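Heme oxygenase 1 (Synechocystis sp., PDB 1WE1) probably catalyses the oxygen-dependent opening of the heme ring to biliverdin IXalpha, releasing iron and carbon monoxide on the route to the pigments of photosynthetic antennae. Local coordinates at residues Val34-Tyr39 with Gln85-Ser90; Leu46-Ser51 with Val96-Ala101; Pro72-Lys77 with Lys165-Thr170. All coordinates share one frame; numbering follows the deposited sequence.

Contact 1: residues Val34-Tyr39 with Gln85-Ser90; sequences VEKNSY and QFYYGS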
loop_
_atom_site.group_PDB
_atom_site.type_symbol
_atom_site.label_atom_id
_atom_site.label_comp_id
_atom_site.label_asym_id
_atom_site.label_seq_id
_atom_site.Cartn_x
_atom_site.Cartn_y
_atom_site.Cartn_z
ATOM N N VAL A 34 -14.741 10.531 1.199
ATOM C CA VAL A 34 -14.378 9.280 0.546
ATOM C C VAL A 34 -15.692 8.550 0.369
ATOM O O VAL A 34 -16.628 8.741 1.142
ATOM C CB VAL A 34 -13.437 8.397 1.411
ATOM C CG1 VAL A 34 -14.026 8.192 2.778
ATOM C CG2 VAL A 34 -13.240 7.037 0.753
ATOM N N GLU A 35 -15.777 7.711 -0.645
ATOM C CA GLU A 35 -17.015 7.008 -0.868
ATOM C C GLU A 35 -16.793 5.572 -1.298
ATOM O O GLU A 35 -15.971 5.279 -2.167
ATOM C CB GLU A 35 -17.857 7.794 -1.879
ATOM C CG GLU A 35 -18.506 6.984 -2.989
ATOM C CD GLU A 35 -17.607 6.839 -4.198
ATOM O OE1 GLU A 35 -16.572 7.537 -4.260
ATOM O OE2 GLU A 35 -17.944 6.040 -5.093
ATOM N N LYS A 36 -17.540 4.690 -0.647
ATOM C CA LYS A 36 -17.506 3.254 -0.868
ATOM C C LYS A 36 -17.208 2.736 -2.285
ATOM O O LYS A 36 -16.403 1.830 -2.449
ATOM C CB LYS A 36 -18.824 2.654 -0.363
ATOM C CG LYS A 36 -19.042 1.200 -0.754
ATOM C CD LYS A 36 -20.434 0.703 -0.353
ATOM C CE LYS A 36 -20.714 -0.703 -0.899
ATOM N NZ LYS A 36 -19.748 -1.738 -0.422
ATOM N N ASN A 37 -17.821 3.297 -3.318
ATOM C CA ASN A 37 -17.576 2.757 -4.654
ATOM C C ASN A 37 -16.204 2.965 -5.271
ATOM O O ASN A 37 -15.660 2.044 -5.876
ATOM C CB ASN A 37 -18.662 3.226 -5.618
ATOM C CG ASN A 37 -20.025 2.737 -5.207
ATOM O OD1 ASN A 37 -20.229 1.536 -4.996
ATOM N ND2 ASN A 37 -20.969 3.660 -5.075
ATOM N N SER A 38 -15.632 4.154 -5.139
ATOM C CA SER A 38 -14.315 4.367 -5.706
ATOM C C SER A 38 -13.257 3.708 -4.801
ATOM O O SER A 38 -12.383 2.992 -5.286
ATOM C CB SER A 38 -14.048 5.866 -5.894
ATOM O OG SER A 38 -14.281 6.596 -4.706
ATOM N N TYR A 39 -13.370 3.911 -3.490
ATOM C CA TYR A 39 -12.426 3.339 -2.529
ATOM C C TYR A 39 -12.422 1.819 -2.590
ATOM O O TYR A 39 -11.451 1.166 -2.248
ATOM C CB TYR A 39 -12.784 3.809 -1.113
ATOM C CG TYR A 39 -12.004 3.142 0.004
ATOM C CD1 TYR A 39 -12.422 1.925 0.545
ATOM C CD2 TYR A 39 -10.835 3.722 0.509
ATOM C CE1 TYR A 39 -11.692 1.299 1.559
ATOM C CE2 TYR A 39 -10.099 3.105 1.522
ATOM C CZ TYR A 39 -10.532 1.899 2.040
ATOM O OH TYR A 39 -9.803 1.292 3.031
ATOM N N GLN A 85 -14.758 -8.702 0.871
ATOM C CA GLN A 85 -15.961 -9.404 1.288
ATOM C C GLN A 85 -16.977 -8.374 1.782
ATOM O O GLN A 85 -18.155 -8.432 1.438
ATOM C CB GLN A 85 -15.622 -10.377 2.420
ATOM C CG GLN A 85 -16.831 -11.003 3.096
ATOM C CD GLN A 85 -17.171 -12.363 2.540
ATOM O OE1 GLN A 85 -17.637 -12.488 1.410
ATOM N NE2 GLN A 85 -16.931 -13.400 3.334
ATOM N N PHE A 86 -16.503 -7.431 2.586
ATOM C CA PHE A 86 -17.341 -6.386 3.143
ATOM C C PHE A 86 -17.875 -5.390 2.097
ATOM O O PHE A 86 -19.060 -5.040 2.110
ATOM C CB PHE A 86 -16.565 -5.631 4.229
ATOM C CG PHE A 86 -17.292 -4.432 4.765
ATOM C CD1 PHE A 86 -18.312 -4.581 5.703
ATOM C CD2 PHE A 86 -17.006 -3.162 4.279
ATOM C CE1 PHE A 86 -19.047 -3.477 6.150
ATOM C CE2 PHE A 86 -17.729 -2.054 4.714
ATOM C CZ PHE A 86 -18.757 -2.213 5.654
ATOM N N TYR A 87 -17.012 -4.931 1.195
ATOM C CA TYR A 87 -17.421 -3.975 0.174
ATOM C C TYR A 87 -18.146 -4.593 -1.012
ATOM O O TYR A 87 -18.975 -3.939 -1.641
ATOM C CB TYR A 87 -16.206 -3.200 -0.326
ATOM C CG TYR A 87 -15.647 -2.268 0.707
ATOM C CD1 TYR A 87 -14.489 -2.582 1.403
ATOM C CD2 TYR A 87 -16.316 -1.103 1.037
ATOM C CE1 TYR A 87 -14.015 -1.755 2.407
ATOM C CE2 TYR A 87 -15.860 -0.272 2.036
ATOM C CZ TYR A 87 -14.705 -0.598 2.722
ATOM O OH TYR A 87 -14.249 0.246 3.716
ATOM N N TYR A 88 -17.833 -5.849 -1.317
ATOM C CA TYR A 88 -18.449 -6.537 -2.446
ATOM C C TYR A 88 -19.422 -7.632 -2.058
ATOM O O TYR A 88 -20.335 -7.954 -2.826
ATOM C CB TYR A 88 -17.372 -7.144 -3.346
ATOM C CG TYR A 88 -16.676 -6.129 -4.213
ATOM C CD1 TYR A 88 -17.307 -5.589 -5.341
ATOM C CD2 TYR A 88 -15.396 -5.688 -3.897
ATOM C CE1 TYR A 88 -16.675 -4.638 -6.126
ATOM C CE2 TYR A 88 -14.759 -4.743 -4.672
ATOM C CZ TYR A 88 -15.397 -4.218 -5.782
ATOM O OH TYR A 88 -14.751 -3.258 -6.519
ATOM N N GLY A 89 -19.219 -8.225 -0.889
ATOM C CA GLY A 89 -20.104 -9.288 -0.458
ATOM C C GLY A 89 -19.588 -10.656 -0.850
ATOM O O GLY A 89 -18.548 -10.780 -1.495
ATOM N N SER A 90 -20.335 -11.689 -0.473
ATOM C CA SER A 90 -19.966 -13.071 -0.741
ATOM C C SER A 90 -19.483 -13.418 -2.141
ATOM O O SER A 90 -18.634 -14.292 -2.290
ATOM C CB SER A 90 -21.123 -13.994 -0.365
ATOM O OG SER A 90 -21.334 -13.965 1.035
#

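Contact 2: residues Leu46-Ser51 with Val96-Ala101; sequences LYFVYS and VKISAA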
loop_
_atom_site.group_PDB
_atom_site.type_symbol
_atom_site.label_atom_id
_atom_site.label_comp_id
_atom_site.label_asym_id
_atom_site.label_seq_id
_atom_site.Cartn_x
_atom_site.Cartn_y
_atom_site.Cartn_z
ATOM N N LEU A 46 -5.003 -2.946 -4.566
ATOM C CA LEU A 46 -4.004 -3.316 -3.573
ATOM C C LEU A 46 -4.059 -4.814 -3.317
ATOM O O LEU A 46 -3.038 -5.454 -3.099
ATOM C CB LEU A 46 -4.230 -2.552 -2.270
ATOM C CG LEU A 46 -4.087 -1.045 -2.453
ATOM C CD1 LEU A 46 -4.232 -0.338 -1.118
ATOM C CD2 LEU A 46 -2.732 -0.753 -3.063
ATOM N N TYR A 47 -5.260 -5.375 -3.360
ATOM C CA TYR A 47 -5.424 -6.801 -3.154
ATOM C C TYR A 47 -4.499 -7.584 -4.099
ATOM O O TYR A 47 -3.825 -8.517 -3.675
ATOM C CB TYR A 47 -6.883 -7.193 -3.401
ATOM C CG TYR A 47 -7.100 -8.679 -3.481
ATOM C CD1 TYR A 47 -6.952 -9.486 -2.359
ATOM C CD2 TYR A 47 -7.402 -9.288 -4.692
ATOM C CE1 TYR A 47 -7.097 -10.866 -2.449
ATOM C CE2 TYR A 47 -7.547 -10.667 -4.791
ATOM C CZ TYR A 47 -7.393 -11.448 -3.672
ATOM O OH TYR A 47 -7.522 -12.821 -3.781
ATOM N N PHE A 48 -4.460 -7.203 -5.376
ATOM C CA PHE A 48 -3.609 -7.900 -6.344
ATOM C C PHE A 48 -2.128 -7.584 -6.159
ATOM O O PHE A 48 -1.274 -8.456 -6.315
ATOM C CB PHE A 48 -4.028 -7.556 -7.778
ATOM C CG PHE A 48 -5.439 -7.964 -8.105
ATOM C CD1 PHE A 48 -6.466 -7.025 -8.119
ATOM C CD2 PHE A 48 -5.749 -9.303 -8.355
ATOM C CE1 PHE A 48 -7.780 -7.411 -8.374
ATOM C CE2 PHE A 48 -7.062 -9.703 -8.611
ATOM C CZ PHE A 48 -8.083 -8.754 -8.620
ATOM N N VAL A 49 -1.823 -6.340 -5.819
ATOM C CA VAL A 49 -0.439 -5.960 -5.628
ATOM C C VAL A 49 0.162 -6.701 -4.450
ATOM O O VAL A 49 1.257 -7.244 -4.553
ATOM C CB VAL A 49 -0.303 -4.457 -5.391
ATOM C CG1 VAL A 49 1.176 -4.111 -5.148
ATOM C CG2 VAL A 49 -0.862 -3.688 -6.596
ATOM N N TYR A 50 -0.545 -6.728 -3.323
ATOM C CA TYR A 50 -0.030 -7.434 -2.152
ATOM C C TYR A 50 0.058 -8.918 -2.413
ATOM O O TYR A 50 0.977 -9.570 -1.943
ATOM C CB TYR A 50 -0.898 -7.176 -0.927
ATOM C CG TYR A 50 -0.606 -5.854 -0.271
ATOM C CD1 TYR A 50 0.390 -5.737 0.713
ATOM C CD2 TYR A 50 -1.313 -4.708 -0.633
ATOM C CE1 TYR A 50 0.662 -4.499 1.319
ATOM C CE2 TYR A 50 -1.050 -3.472 -0.030
ATOM C CZ TYR A 50 -0.071 -3.376 0.939
ATOM O OH TYR A 50 0.149 -2.165 1.541
ATOM N N SER A 51 -0.888 -9.461 -3.170
ATOM C CA SER A 51 -0.837 -10.887 -3.467
ATOM C C SER A 51 0.481 -11.178 -4.166
ATOM O O SER A 51 1.232 -12.055 -3.736
ATOM C CB SER A 51 -2.001 -11.313 -4.363
ATOM O OG SER A 51 -3.226 -11.242 -3.658
ATOM N N VAL A 96 -14.618 -8.459 -8.007
ATOM C CA VAL A 96 -13.381 -7.707 -7.913
ATOM C C VAL A 96 -12.619 -7.700 -9.227
ATOM O O VAL A 96 -12.560 -8.711 -9.924
ATOM C CB VAL A 96 -12.461 -8.260 -6.782
ATOM C CG1 VAL A 96 -11.816 -9.582 -7.206
ATOM C CG2 VAL A 96 -11.408 -7.214 -6.419
ATOM N N LYS A 97 -12.058 -6.547 -9.571
ATOM C CA LYS A 97 -11.288 -6.423 -10.801
ATOM C C LYS A 97 -10.045 -5.554 -10.566
ATOM O O LYS A 97 -9.928 -4.847 -9.557
ATOM C CB LYS A 97 -12.143 -5.820 -11.922
ATOM C CG LYS A 97 -12.225 -4.311 -11.885
ATOM C CD LYS A 97 -13.012 -3.820 -10.684
ATOM C CE LYS A 97 -12.631 -2.383 -10.302
ATOM N NZ LYS A 97 -12.819 -1.387 -11.400
ATOM N N ILE A 98 -9.114 -5.608 -11.505
ATOM C CA ILE A 98 -7.894 -4.833 -11.386
ATOM C C ILE A 98 -7.863 -3.798 -12.507
ATOM O O ILE A 98 -8.240 -4.100 -13.631
ATOM C CB ILE A 98 -6.651 -5.788 -11.456
ATOM C CG1 ILE A 98 -5.366 -5.018 -11.158
ATOM C CG2 ILE A 98 -6.576 -6.465 -12.828
ATOM C CD1 ILE A 98 -4.149 -5.925 -11.119
ATOM N N SER A 99 -7.445 -2.574 -12.198
ATOM C CA SER A 99 -7.366 -1.526 -13.216
ATOM C C SER A 99 -6.022 -1.590 -13.966
ATOM O O SER A 99 -5.113 -2.332 -13.576
ATOM C CB SER A 99 -7.499 -0.155 -12.570
ATOM O OG SER A 99 -6.296 0.176 -11.911
ATOM N N ALA A 100 -5.890 -0.802 -15.033
ATOM C CA ALA A 100 -4.647 -0.790 -15.803
ATOM C C ALA A 100 -3.460 -0.371 -14.936
ATOM O O ALA A 100 -2.414 -0.998 -14.990
ATOM C CB ALA A 100 -4.766 0.136 -17.017
ATOM N N ALA A 101 -3.617 0.680 -14.137
ATOM C CA ALA A 101 -2.521 1.128 -13.280
ATOM C C ALA A 101 -2.188 0.031 -12.284
ATOM O O ALA A 101 -1.015 -0.239 -11.998
ATOM C CB ALA A 101 -2.906 2.383 -12.540
#

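Contact 3: residues Pro72-Lys77 with Lys165-Thr170; sequences PELNRK and KAFKNT. With PO4 (phosphate ion), chain E.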
loop_
_atom_site.group_PDB
_atom_site.type_symbol
_atom_site.label_atom_id
_atom_site.label_comp_id
_atom_site.label_asym_id
_atom_site.label_seq_id
_atom_site.Cartn_x
_atom_site.Cartn_y
_atom_site.Cartn_z
ATOM N N PRO A 72 6.429 -12.279 7.616
ATOM C CA PRO A 72 5.078 -12.722 7.244
ATOM C C PRO A 72 3.986 -12.149 8.147
ATOM O O PRO A 72 2.794 -12.340 7.899
ATOM C CB PRO A 72 5.179 -14.247 7.329
ATOM C CG PRO A 72 6.266 -14.471 8.350
ATOM C CD PRO A 72 7.284 -13.432 7.959
ATOM N N GLU A 73 4.403 -11.445 9.192
ATOM C CA GLU A 73 3.467 -10.828 10.119
ATOM C C GLU A 73 2.892 -9.572 9.480
ATOM O O GLU A 73 1.905 -9.018 9.959
ATOM C CB GLU A 73 4.177 -10.453 11.423
ATOM C CG GLU A 73 4.963 -11.598 12.033
ATOM C CD GLU A 73 6.418 -11.616 11.595
ATOM O OE1 GLU A 73 7.194 -10.790 12.120
ATOM O OE2 GLU A 73 6.784 -12.445 10.732
ATOM N N LEU A 74 3.525 -9.119 8.401
ATOM C CA LEU A 74 3.075 -7.931 7.697
ATOM C C LEU A 74 2.018 -8.259 6.647
ATOM O O LEU A 74 1.165 -7.421 6.353
ATOM C CB LEU A 74 4.258 -7.224 7.023
ATOM C CG LEU A 74 5.295 -6.605 7.963
ATOM C CD1 LEU A 74 6.465 -6.028 7.149
ATOM C CD2 LEU A 74 4.637 -5.530 8.817
ATOM N N ASN A 75 2.064 -9.474 6.099
ATOM C CA ASN A 75 1.116 -9.890 5.055
ATOM C C ASN A 75 -0.302 -9.287 5.136
ATOM O O ASN A 75 -1.037 -9.477 6.105
ATOM C CB ASN A 75 1.047 -11.427 4.988
ATOM C CG ASN A 75 2.338 -12.047 4.432
ATOM O OD1 ASN A 75 2.434 -13.259 4.242
ATOM N ND2 ASN A 75 3.331 -11.210 4.178
ATOM N N ARG A 76 -0.666 -8.551 4.090
ATOM C CA ARG A 76 -1.962 -7.889 4.011
ATOM C C ARG A 76 -2.990 -8.613 3.121
ATOM O O ARG A 76 -4.172 -8.300 3.172
ATOM C CB ARG A 76 -1.792 -6.453 3.473
ATOM C CG ARG A 76 -0.963 -5.483 4.322
ATOM C CD ARG A 76 -1.576 -5.213 5.703
ATOM N NE ARG A 76 -1.480 -6.384 6.569
ATOM C CZ ARG A 76 -2.152 -6.543 7.704
ATOM N NH1 ARG A 76 -2.987 -5.601 8.129
ATOM N NH2 ARG A 76 -1.997 -7.651 8.417
ATOM N N LYS A 77 -2.560 -9.578 2.318
ATOM C CA LYS A 77 -3.503 -10.232 1.417
ATOM C C LYS A 77 -4.829 -10.676 2.052
ATOM O O LYS A 77 -5.904 -10.261 1.604
ATOM C CB LYS A 77 -2.857 -11.424 0.716
ATOM C CG LYS A 77 -3.745 -11.969 -0.381
ATOM C CD LYS A 77 -3.260 -13.308 -0.879
ATOM C CE LYS A 77 -4.181 -13.846 -1.966
ATOM N NZ LYS A 77 -3.702 -15.193 -2.401
ATOM N N LYS A 165 5.205 -0.106 17.257
ATOM C CA LYS A 165 6.307 0.848 17.270
ATOM C C LYS A 165 7.602 0.062 17.415
ATOM O O LYS A 165 8.630 0.419 16.836
ATOM C CB LYS A 165 6.165 1.824 18.440
ATOM C CG LYS A 165 5.225 2.996 18.185
ATOM C CD LYS A 165 5.889 4.063 17.314
ATOM C CE LYS A 165 4.990 5.276 17.148
ATOM N NZ LYS A 165 5.672 6.387 16.443
ATOM N N ALA A 166 7.541 -1.015 18.192
ATOM C CA ALA A 166 8.700 -1.867 18.408
ATOM C C ALA A 166 8.980 -2.671 17.148
ATOM O O ALA A 166 10.120 -3.068 16.901
ATOM C CB ALA A 166 8.461 -2.806 19.590
ATOM N N PHE A 167 7.941 -2.929 16.355
ATOM C CA PHE A 167 8.142 -3.673 15.124
ATOM C C PHE A 167 8.728 -2.733 14.092
ATOM O O PHE A 167 9.581 -3.120 13.296
ATOM C CB PHE A 167 6.841 -4.245 14.568
ATOM C CG PHE A 167 7.045 -5.057 13.309
ATOM C CD1 PHE A 167 7.281 -6.427 13.375
ATOM C CD2 PHE A 167 7.099 -4.435 12.064
ATOM C CE1 PHE A 167 7.576 -7.164 12.221
ATOM C CE2 PHE A 167 7.393 -5.164 10.911
ATOM C CZ PHE A 167 7.633 -6.531 10.993
ATOM N N LYS A 168 8.263 -1.491 14.106
ATOM C CA LYS A 168 8.744 -0.503 13.155
ATOM C C LYS A 168 10.258 -0.314 13.303
ATOM O O LYS A 168 10.939 0.063 12.355
ATOM C CB LYS A 168 7.992 0.822 13.352
ATOM C CG LYS A 168 8.081 1.782 12.171
ATOM C CD LYS A 168 7.260 3.060 12.402
ATOM C CE LYS A 168 7.599 4.130 11.357
ATOM N NZ LYS A 168 6.913 5.445 11.575
ATOM N N ASN A 169 10.791 -0.588 14.490
ATOM C CA ASN A 169 12.232 -0.457 14.704
ATOM C C ASN A 169 12.955 -1.697 14.202
ATOM O O ASN A 169 13.931 -1.597 13.459
ATOM C CB ASN A 169 12.552 -0.236 16.181
ATOM C CG ASN A 169 12.234 1.176 16.637
ATOM O OD1 ASN A 169 12.581 2.151 15.960
ATOM N ND2 ASN A 169 11.584 1.298 17.793
ATOM N N THR A 170 12.478 -2.866 14.609
ATOM C CA THR A 170 13.079 -4.103 14.153
ATOM C C THR A 170 13.180 -4.023 12.629
ATOM O O THR A 170 14.203 -4.392 12.042
ATOM C CB THR A 170 12.211 -5.321 14.525
ATOM O OG1 THR A 170 12.109 -5.422 15.953
ATOM C CG2 THR A 170 12.813 -6.608 13.950
HETATM P P PO4 E . 8.990 6.511 15.294
HETATM O O1 PO4 E . 10.307 7.083 15.689
HETATM O O2 PO4 E . 8.837 5.160 15.893
HETATM O O3 PO4 E . 8.920 6.408 13.812
HETATM O O4 PO4 E . 7.901 7.398 15.783
#

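Contact 1: residues Val34-Tyr39 with Gln85-Ser90
Lys36 and Tyr87 run antiparallel alongside one another, and the ammonium of the lysine ends on the tyrosine's own backbone. Lys36 leaves with CG anti to the backbone N (chi1 169°) and runs extended until a bend at the last torsion turns NZ onto Tyr87 O, 2.6 Å away. The donor lies in the carbonyl plane on a lone pair, with a C=O...N angle of 114°. Arg40 also bonds this carbonyl, so two basic side chains serve one oxygen. Lys36 CG passes 4.0 Å from Tyr87 CD2, and NZ ends at the ring's edge, 3.8 Å from the same atom.

The two tyrosines form an offset edge-to-face pair, the edge of Tyr39 turned toward the face of Tyr87, with centroids 5.6 Å apart and planes at 60°. Tyr39 CE1 comes to 3.5 Å from Tyr87 OH and 3.7 Å from Tyr87 CZ. Both hydroxyls have polar partners outside the pair, Tyr156 for Tyr39 and Gly152 for Tyr87. Glu35 caps the start of the lysine's helix, its OE2 accepting from Ser38 N at 3.0 Å.

In the all-helical heme oxygenase fold, away from the heme site, the start of helix 36-59 thus lends a basic side chain to a carbonyl in the final turn of helix 77-88, with Met146 of helix 120-146 against Lys36 and Tyr87, and Phe29 of helix 24-30 against Tyr39.

Contact 2: residues Leu46-Ser51 with Val96-Ala101
The Phe48 ring meets Lys97 at its edge and its own neighbour Tyr47 over one face. Lys97 O approaches near the plane of the ring, 3.5 Å from Phe48 CE1, so a carbonyl oxygen faces the slightly positive rim of the phenyl group. Tyr47 CD2 stands 3.8 Å above the centre of the same ring. Ile98 comes in obliquely: its CB is 3.6 Å from Phe48 CD1, while its terminal CD1 reaches back to Phe48 CB at 3.7 Å. Ile98 CG1 lies anti to the backbone N (chi1 -173°), which sends the branch along the phenylalanine toward its root. Val96, arriving from the direction opposite to Phe48, touches more lightly, with CG1 4.1 Å from the ring tip CZ.

This is packing of a helix against an extended linker in the all-helical heme oxygenase fold. The extended backbone of 96-98 alternates the side chains, Val96 and Ile98 pointing toward helix 36-59 and Lys97 away from it. The linker then ends at Ser99, the N-cap of helix 100-115, whose OG bonds Gly102 N and Glu205, while Asn45 holds Ser99 N. On the helix side, Ser51 OG bonds Tyr47 O at 2.8 Å, and Ser51 N reaches that oxygen from the opposite face of the carbonyl plane. Val106 of helix 100-115 touches both Phe48 and Ile98, and Leu84 of helix 77-88 lies against Val96 and Tyr47.

Contact 3: residues Pro72-Lys77 with Lys165-Thr170
Lys168 NZ, one residue along the helix from the Phe167 that meets Leu74 across the contact, is gripped by several groups: a heme propionate oxygen, a phosphate and, weakly, Ser133. The lysine chain is fully stretched past its first torsion and brings NZ to 3.2 Å from O3 of the phosphate, probably from the crystallisation liquor. Lys165 bonds another oxygen of this anion. The heme bond agrees with the established role of Lys168 in binding heme b.

Phe167, about a quarter-turn round the helix from Lys168, points toward the 72-77 segment. Its CG is anti to the backbone N (chi1 -178°), which carries the ring out to Leu74: Leu74 CD2 lies 3.5 Å from Phe167 CE2 and Leu74 CG 3.8 Å from Phe167 CZ. Glu73 OE1 meets the ring at its edge, near the plane, 3.6 Å from Phe167 CE1; its carboxylate plane is turned 79° from the ring. An alanine in place of Leu74 would remove both methyls from the ring and is likely to leave a gap in which Phe167 could shift. Within the loop, Arg76 NE bonds Leu74 O at 2.8 Å, tilted from the carbonyl plane.

The loop joins helices 36-59 and 77-88. Helix 120-146 backs the contact, with Tyr128 on Leu74 and Leu132 on Phe167, while Ile161, just before helix 164-176, touches Glu73, Leu74 and Phe167.

Contacts 1 and 3 are partly buried, whereas contact 2 lies at the surface. Contacts 1 and 2 both use helix 36-59, at its start and further along, with centres 14 Å apart; contact 1 adds the end of helix 77-88, and the loop of contact 3 leads into that helix's start. Contacts 2 and 3 touch directly, Tyr50 CE1 lying 3.6 Å from Arg76 CG. Their chemistry differs: contact 1 has a charged hydrogen bond across it beside an aromatic pair, contact 2 is apolar with one carbonyl at a ring edge, and contact 3 joins apolar packing to a lysine that binds heme, the only one of the three to include a heme-binding residue.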